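Heterokaryon incompatibility protein s (Podospora anserina, PDB 2WVQ) forms the [het-s] prion and, on meeting het-S from an incompatible cell, triggers the lethal reaction that blocks viable heterokaryons in vegetative cell fusion. Local coordinates at residues R58-A62 and L187-E191; L201-K205 and A219-I223. The protein carries 2 engineered substitutions. One frame throughout, in Å; residues are numbered along the deposited sequence.

Interaction 1: R58-A62 and L187-E191; sequences RWGEA and LAEIE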
# COMPACT_ATOMS: atom_id res chain seq x y z
N ARG A 58 10.52 -7.08 -18.07
CA ARG A 58 10.26 -8.21 -18.93
C ARG A 58 8.87 -8.16 -19.52
O ARG A 58 8.72 -8.46 -20.70
CB ARG A 58 10.52 -9.58 -18.28
CG ARG A 58 10.68 -10.79 -19.30
CD ARG A 58 10.80 -12.11 -18.55
NE ARG A 58 11.88 -12.02 -17.56
CZ ARG A 58 11.78 -12.22 -16.24
NH1 ARG A 58 10.65 -12.59 -15.68
NH2 ARG A 58 12.87 -12.08 -15.47
N TRP A 59 7.88 -7.79 -18.70
CA TRP A 59 6.52 -7.62 -19.15
C TRP A 59 6.37 -6.59 -20.26
O TRP A 59 5.66 -6.84 -21.25
CB TRP A 59 5.57 -7.27 -18.00
CG TRP A 59 4.17 -7.09 -18.51
CD1 TRP A 59 3.25 -8.06 -18.71
CD2 TRP A 59 3.55 -5.85 -18.89
NE1 TRP A 59 2.09 -7.52 -19.21
CE2 TRP A 59 2.25 -6.16 -19.33
CE3 TRP A 59 3.98 -4.51 -18.91
CZ2 TRP A 59 1.35 -5.19 -19.76
CZ3 TRP A 59 3.07 -3.54 -19.32
CH2 TRP A 59 1.78 -3.88 -19.76
N GLY A 60 6.99 -5.42 -20.09
CA GLY A 60 6.91 -4.39 -21.13
C GLY A 60 7.51 -4.87 -22.43
O GLY A 60 7.00 -4.55 -23.52
N GLU A 61 8.59 -5.67 -22.34
CA GLU A 61 9.22 -6.24 -23.54
C GLU A 61 8.33 -7.29 -24.21
O GLU A 61 8.26 -7.34 -25.46
CB GLU A 61 10.58 -6.87 -23.17
CG GLU A 61 11.42 -7.41 -24.35
CD GLU A 61 12.03 -6.33 -25.22
OE1 GLU A 61 11.85 -5.13 -24.94
OE2 GLU A 61 12.71 -6.67 -26.21
N ALA A 62 7.69 -8.12 -23.39
CA ALA A 62 6.84 -9.22 -23.85
C ALA A 62 5.63 -8.72 -24.66
O ALA A 62 5.22 -9.30 -25.68
CB ALA A 62 6.36 -10.02 -22.67
N LEU A 187 12.37 -14.94 -22.80
CA LEU A 187 13.03 -13.73 -22.40
C LEU A 187 13.91 -13.91 -21.17
O LEU A 187 15.04 -13.41 -21.15
CB LEU A 187 11.96 -12.67 -22.18
CG LEU A 187 11.75 -11.51 -23.17
CD1 LEU A 187 12.51 -11.53 -24.52
CD2 LEU A 187 10.30 -11.26 -23.33
N ALA A 188 13.41 -14.64 -20.17
CA ALA A 188 14.14 -14.96 -18.93
C ALA A 188 15.30 -15.91 -19.24
O ALA A 188 16.31 -15.91 -18.55
CB ALA A 188 13.20 -15.59 -17.92
N GLU A 189 15.16 -16.72 -20.30
CA GLU A 189 16.22 -17.64 -20.72
C GLU A 189 17.37 -16.84 -21.33
O GLU A 189 18.54 -17.06 -21.00
CB GLU A 189 15.69 -18.68 -21.71
CG GLU A 189 14.87 -19.80 -21.07
CD GLU A 189 14.26 -20.77 -22.08
OE1 GLU A 189 14.54 -20.66 -23.31
OE2 GLU A 189 13.49 -21.67 -21.65
N ILE A 190 17.02 -15.87 -22.19
CA ILE A 190 17.97 -14.92 -22.77
C ILE A 190 18.69 -14.04 -21.71
O ILE A 190 19.88 -13.74 -21.85
CB ILE A 190 17.27 -14.04 -23.85
CG1 ILE A 190 16.80 -14.90 -25.03
CG2 ILE A 190 18.19 -12.89 -24.31
CD1 ILE A 190 15.79 -14.22 -25.96
N GLU A 191 17.97 -13.64 -20.66
CA GLU A 191 18.55 -12.80 -19.60
C GLU A 191 19.67 -13.54 -18.89
O GLU A 191 20.70 -12.96 -18.50
CB GLU A 191 17.50 -12.42 -18.56
CG GLU A 191 16.38 -11.58 -19.12
CD GLU A 191 15.28 -11.34 -18.11
OE1 GLU A 191 15.37 -11.85 -16.97
OE2 GLU A 191 14.33 -10.64 -18.48
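Arg58 and Glu191 form a bidentate salt bridge, the carboxylate against the NE/NH2 edge of the guanidinium: Arg58 NE donates to Glu191 OE2 at 3.0 Å and Arg58 NH2 to Glu191 OE1 at 2.9 Å, both nearly straight. Each charge has a second partner, Asp212 for Arg58 and Arg140 for Glu191, which makes the pair the middle of a chain of alternating charges. Over one face of the guanidinium sits the methyl of Ala188, with Arg58 NE 3.8 Å from Ala188 CB. The aliphatic part of Arg58 also packs on the helix it reaches for, its CG 3.7 Å from CB of Leu187; the CA atoms of these two residues, 7.1 Å apart, are the nearest pair across the segments. Leu187 then turns its other end to the next helical turn, where its CD2 lies 4.1 Å from CG of Glu61 and 4.2 Å from CB of Ala62. The short segment axes stay 11.6 Å apart and cross at 123°, a gap spanned by the long side chains of Arg58, Glu191 and Leu187. This joins the C-terminal end of helix 42-62 to that of helix 181-191 in the helical globular HeLo domain, the part of the protein separate from its prion-forming region. Trp59 points away from the contact and meets the ring of Phe22, while Ala214 and Met215 of helix 213-224 and Arg140 and Leu136 of helix 124-140 pack around the salt bridge.

Interaction 2: L201-K205 and A219-I223; sequences LTILK and AAQKI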
# COMPACT_ATOMS: atom_id res chain seq x y z
N LEU A 201 24.09 -18.36 -10.39
CA LEU A 201 22.79 -18.90 -10.82
C LEU A 201 21.92 -19.39 -9.66
O LEU A 201 20.69 -19.19 -9.66
CB LEU A 201 22.97 -20.00 -11.86
CG LEU A 201 23.52 -19.65 -13.25
CD1 LEU A 201 24.11 -20.88 -13.95
CD2 LEU A 201 22.47 -19.00 -14.14
N THR A 202 22.55 -20.00 -8.66
CA THR A 202 21.87 -20.41 -7.42
C THR A 202 21.32 -19.20 -6.68
O THR A 202 20.22 -19.26 -6.13
CB THR A 202 22.84 -21.13 -6.46
OG1 THR A 202 23.57 -22.11 -7.20
CG2 THR A 202 22.08 -21.81 -5.31
N ILE A 203 22.09 -18.12 -6.67
CA ILE A 203 21.68 -16.84 -6.07
C ILE A 203 20.42 -16.26 -6.73
O ILE A 203 19.49 -15.80 -6.04
CB ILE A 203 22.86 -15.81 -6.06
CG1 ILE A 203 23.90 -16.21 -5.00
CG2 ILE A 203 22.33 -14.34 -5.82
CD1 ILE A 203 25.14 -15.32 -4.97
N LEU A 204 20.38 -16.28 -8.06
CA LEU A 204 19.18 -15.83 -8.81
C LEU A 204 17.98 -16.77 -8.58
O LEU A 204 16.89 -16.30 -8.31
CB LEU A 204 19.48 -15.72 -10.32
CG LEU A 204 20.48 -14.70 -10.84
CD1 LEU A 204 20.63 -14.93 -12.34
CD2 LEU A 204 20.01 -13.24 -10.55
N LYS A 205 18.19 -18.07 -8.72
CA LYS A 205 17.21 -19.11 -8.37
C LYS A 205 16.58 -18.84 -6.98
O LYS A 205 15.35 -18.79 -6.85
CB LYS A 205 17.86 -20.50 -8.42
CG LYS A 205 16.88 -21.66 -8.40
CD LYS A 205 17.54 -22.94 -7.94
CE LYS A 205 16.50 -24.03 -7.66
NZ LYS A 205 17.08 -25.29 -7.09
N ALA A 219 17.14 -20.11 -14.15
CA ALA A 219 18.30 -20.48 -13.32
C ALA A 219 18.38 -21.97 -12.95
O ALA A 219 19.44 -22.58 -13.08
CB ALA A 219 18.34 -19.61 -12.07
N ALA A 220 17.26 -22.54 -12.49
CA ALA A 220 17.16 -23.95 -12.14
C ALA A 220 17.48 -24.84 -13.34
O ALA A 220 18.25 -25.81 -13.22
CB ALA A 220 15.79 -24.28 -11.57
N GLN A 221 16.90 -24.51 -14.50
CA GLN A 221 17.14 -25.26 -15.74
C GLN A 221 18.62 -25.22 -16.12
O GLN A 221 19.14 -26.19 -16.68
CB GLN A 221 16.28 -24.71 -16.89
CG GLN A 221 14.85 -25.31 -17.03
CD GLN A 221 13.84 -24.33 -17.73
OE1 GLN A 221 14.10 -23.12 -17.91
NE2 GLN A 221 12.68 -24.88 -18.09
N LYS A 222 19.29 -24.11 -15.83
CA LYS A 222 20.69 -23.93 -16.23
C LYS A 222 21.68 -24.65 -15.31
O LYS A 222 22.66 -25.24 -15.78
CB LYS A 222 21.04 -22.45 -16.38
CG LYS A 222 22.37 -22.22 -17.08
CD LYS A 222 22.48 -20.77 -17.63
CE LYS A 222 23.89 -20.70 -18.31
NZ LYS A 222 23.92 -19.61 -19.36
N ILE A 223 21.43 -24.60 -14.00
CA ILE A 223 22.33 -25.26 -13.03
C ILE A 223 22.20 -26.78 -13.03
O ILE A 223 23.15 -27.48 -12.67
CB ILE A 223 22.23 -24.67 -11.59
CG1 ILE A 223 20.77 -24.47 -11.14
CG2 ILE A 223 22.96 -23.34 -11.52
CD1 ILE A 223 20.59 -23.60 -9.88
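Ala219 opens the contact by pressing its methyl against the backbone of the other helix: its CB lies 3.4 Å from O of Leu201 and 3.7 Å from N of Lys205, and the CA atoms of Ala219 and Lys205 come within 5.3 Å. So small a side chain lets the segment axes approach to 8.9 Å. Ala220 follows at the flank, its CB 4.0 Å from CE of Lys205, whose extended aliphatic chain runs across this side. Helices 198-207 and 213-224 thus form a roughly antiparallel helical hairpin, at 150° between segments, near the C-terminal end of the globular domain. Lys222 starts toward the partner, with CG 3.8 Å from CD1 of Leu201, but its end leads away, and NZ hydrogen-bonds O of Ile192. One turn beyond Ala219, Ile223 brings CG2 to 3.4 Å from CB of Leu201 and sets CD1 3.7 Å from CD of Lys205 and 4.2 Å from CA of Thr202.

How the interactions relate
The two contacts follow one another along the chain, interaction 1 closing with helix 181-191 before interaction 2 opens on helix 198-207, and their centres lie about 16 Å apart. Helix 213-224 connects them: its early residues Ala214 and Met215 touch the side chains of interaction 1, whereas 219-223 pairs with 201-205. A looser link is the packing of Glu189 OE2 against Gln221 OE1 at 4.1 Å. Helix 124-140 borders both, through Leu136 and Arg140 at interaction 1 and Leu129 and Leu133 beside Leu204 at interaction 2. Interaction 1 combines a salt bridge with apolar packing, whereas interaction 2 is packing alone between its two segments, and neither is touched by the other chain of the assembly.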